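Local coordinates for protein putative modification methylase (Thermus thermophilus, PDB 2ZIF) that probably transfers a methyl group from S-adenosyl-L-methionine to the N4 amino group of cytosine in DNA, at residues B[92-97]-B[170-175]. Residues are numbered along the deposited sequence; the frame is centred on the assembly and turned at random.
Sequences RLVIVV and ILMQRK
Leu93-Gln173 and Ile95-Leu171 are antiparallel hydrogen-bonded pairs, each joined by two backbone bonds, and they zip strands 92-97 and 170-174 together, their axes at 160°. The straightest of the four bonds runs from Leu93 N to Gln173 O (2.7 Å, N-H...O angle 174°); the return bond, Gln173 N to Leu93 O, measures 2.9 Å. At the non-hydrogen-bonded pair Val94-Met172, the Val94 CA hydrogen points to Leu171 O, CA to O 3.2 Å.

Successive residues alternate between the two faces, and the beta-branched Val94, Ile95, Val96 and Ile170 suit the extended backbone. On the face of Val94, Val96, Ile170 and Met172, Val94 uses both methyls: CG1, anti to the backbone N, meets Ile170 CG2 at 3.6 Å, while CG2 lies beside Met172 SD. Val96 CG1 runs alongside Ile170 CG1. The Arg92 chain bends at chi3 (74°) and brings NH1 to 3.8 Å from Met172 SD, the sulfur lying in the guanidinium plane, off its rim; the flexible, polarisable thioether suits this place between Val94 and an arginine. Helix 222-232 covers this face.

On the other face Leu171 CD1 reaches Val97 CG2 at 3.8 Å, and Ile95 and Leu171 touch through their CB atoms beneath helix 115-124. Gln173 is the polar exception: NE2 makes a weak hydrogen bond to Asn130, but OE1 is buried without a partner.

Strand 91-101 also pairs in parallel with strand 41-46, and strand 167-174, antiparallel to it on the side away from 41-46, carries the mixed central sheet of the Rossmann-like methyltransferase fold on toward strand 129-137, with the side chain of Val96 about 6 Å from the bound S-adenosylmethionine.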
loop_
_atom_site.group_PDB
_atom_site.type_symbol
_atom_site.label_atom_id
_atom_site.label_comp_id
_atom_site.label_asym_id
_atom_site.label_seq_id
_atom_site.Cartn_x
_atom_site.Cartn_y
_atom_site.Cartn_z
ATOM N N ARG B 92 10.035 14.618 -7.366
ATOM C CA ARG B 92 9.347 13.355 -7.168
ATOM C C ARG B 92 8.211 13.026 -8.100
ATOM O O ARG B 92 7.624 13.886 -8.776
ATOM C CB ARG B 92 8.858 13.224 -5.723
ATOM C CG ARG B 92 7.728 14.162 -5.335
ATOM C CD ARG B 92 7.286 13.913 -3.891
ATOM N NE ARG B 92 8.237 14.413 -2.893
ATOM C CZ ARG B 92 8.131 14.185 -1.587
ATOM N NH1 ARG B 92 7.118 13.455 -1.111
ATOM N NH2 ARG B 92 9.020 14.701 -0.748
ATOM N N LEU B 93 7.930 11.731 -8.127
ATOM C CA LEU B 93 6.870 11.168 -8.926
ATOM C C LEU B 93 5.738 10.760 -7.973
ATOM O O LEU B 93 5.919 9.881 -7.128
ATOM C CB LEU B 93 7.404 9.946 -9.673
ATOM C CG LEU B 93 6.375 9.072 -10.386
ATOM C CD1 LEU B 93 5.670 9.870 -11.472
ATOM C CD2 LEU B 93 7.074 7.866 -10.963
ATOM N N VAL B 94 4.589 11.419 -8.098
ATOM C CA VAL B 94 3.429 11.109 -7.264
ATOM C C VAL B 94 2.405 10.407 -8.155
ATOM O O VAL B 94 1.994 10.941 -9.192
ATOM C CB VAL B 94 2.816 12.387 -6.660
ATOM C CG1 VAL B 94 1.617 12.037 -5.786
ATOM C CG2 VAL B 94 3.860 13.121 -5.835
ATOM N N ILE B 95 2.007 9.206 -7.741
ATOM C CA ILE B 95 1.072 8.368 -8.496
ATOM C C ILE B 95 -0.162 7.998 -7.668
ATOM O O ILE B 95 -0.051 7.347 -6.627
ATOM C CB ILE B 95 1.774 7.055 -8.931
ATOM C CG1 ILE B 95 3.039 7.381 -9.737
ATOM C CG2 ILE B 95 0.816 6.181 -9.718
ATOM C CD1 ILE B 95 3.968 6.189 -9.957
ATOM N N VAL B 96 -1.339 8.406 -8.130
ATOM C CA VAL B 96 -2.569 8.090 -7.403
ATOM C C VAL B 96 -3.225 6.888 -8.071
ATOM O O VAL B 96 -3.697 6.975 -9.199
ATOM C CB VAL B 96 -3.538 9.292 -7.403
ATOM C CG1 VAL B 96 -2.852 10.505 -6.814
ATOM C CG2 VAL B 96 -3.974 9.602 -8.809
ATOM N N VAL B 97 -3.227 5.758 -7.371
ATOM C CA VAL B 97 -3.800 4.527 -7.901
ATOM C C VAL B 97 -4.644 3.780 -6.904
ATOM O O VAL B 97 -4.314 3.716 -5.732
ATOM C CB VAL B 97 -2.735 3.470 -8.323
ATOM C CG1 VAL B 97 -2.783 3.273 -9.804
ATOM C CG2 VAL B 97 -1.355 3.848 -7.809
ATOM N N ILE B 170 -1.617 7.128 -2.708
ATOM C CA ILE B 170 -0.887 8.238 -3.283
ATOM C C ILE B 170 0.579 7.910 -3.050
ATOM O O ILE B 170 1.152 8.238 -2.012
ATOM C CB ILE B 170 -1.289 9.571 -2.637
ATOM C CG1 ILE B 170 -2.790 9.818 -2.886
ATOM C CG2 ILE B 170 -0.454 10.700 -3.210
ATOM C CD1 ILE B 170 -3.329 11.122 -2.329
ATOM N N LEU B 171 1.150 7.217 -4.032
ATOM C CA LEU B 171 2.541 6.771 -4.012
ATOM C C LEU B 171 3.518 7.922 -4.212
ATOM O O LEU B 171 3.299 8.790 -5.045
ATOM C CB LEU B 171 2.750 5.709 -5.090
ATOM C CG LEU B 171 1.788 4.517 -5.023
ATOM C CD1 LEU B 171 2.034 3.580 -6.206
ATOM C CD2 LEU B 171 1.965 3.785 -3.701
ATOM N N MET B 172 4.594 7.916 -3.434
ATOM C CA MET B 172 5.613 8.965 -3.496
ATOM C C MET B 172 6.993 8.382 -3.834
ATOM O O MET B 172 7.598 7.671 -3.027
ATOM C CB MET B 172 5.701 9.689 -2.147
ATOM C CG MET B 172 4.363 10.146 -1.578
ATOM S SD MET B 172 3.856 11.763 -2.162
ATOM C CE MET B 172 2.984 12.327 -0.748
ATOM N N GLN B 173 7.484 8.696 -5.028
ATOM C CA GLN B 173 8.786 8.218 -5.468
ATOM C C GLN B 173 9.719 9.394 -5.707
ATOM O O GLN B 173 9.526 10.184 -6.636
ATOM C CB GLN B 173 8.640 7.371 -6.735
ATOM C CG GLN B 173 8.646 5.882 -6.462
ATOM C CD GLN B 173 7.558 5.466 -5.510
ATOM O OE1 GLN B 173 6.375 5.641 -5.801
ATOM N NE2 GLN B 173 7.939 4.909 -4.367
ATOM N N ARG B 174 10.725 9.501 -4.845
ATOM C CA ARG B 174 11.702 10.581 -4.898
ATOM C C ARG B 174 12.977 10.182 -5.643
ATOM O O ARG B 174 13.529 9.095 -5.439
ATOM C CB ARG B 174 12.057 11.015 -3.466
ATOM C CG ARG B 174 12.897 12.282 -3.353
ATOM C CD ARG B 174 13.857 12.204 -2.171
ATOM N NE ARG B 174 13.230 12.502 -0.884
ATOM C CZ ARG B 174 13.711 12.102 0.295
ATOM N NH1 ARG B 174 13.080 12.420 1.421
ATOM N NH2 ARG B 174 14.811 11.360 0.351
ATOM N N LYS B 175 13.439 11.071 -6.514
ATOM C CA LYS B 175 14.666 10.833 -7.265
ATOM C C LYS B 175 15.828 11.299 -6.409
ATOM O O LYS B 175 15.922 12.479 -6.077
ATOM C CB LYS B 175 14.688 11.622 -8.575
ATOM C CG LYS B 175 16.057 11.611 -9.262
ATOM C CD LYS B 175 15.979 12.174 -10.668
ATOM C CE LYS B 175 17.289 11.987 -11.411
ATOM N NZ LYS B 175 17.187 12.469 -12.817
#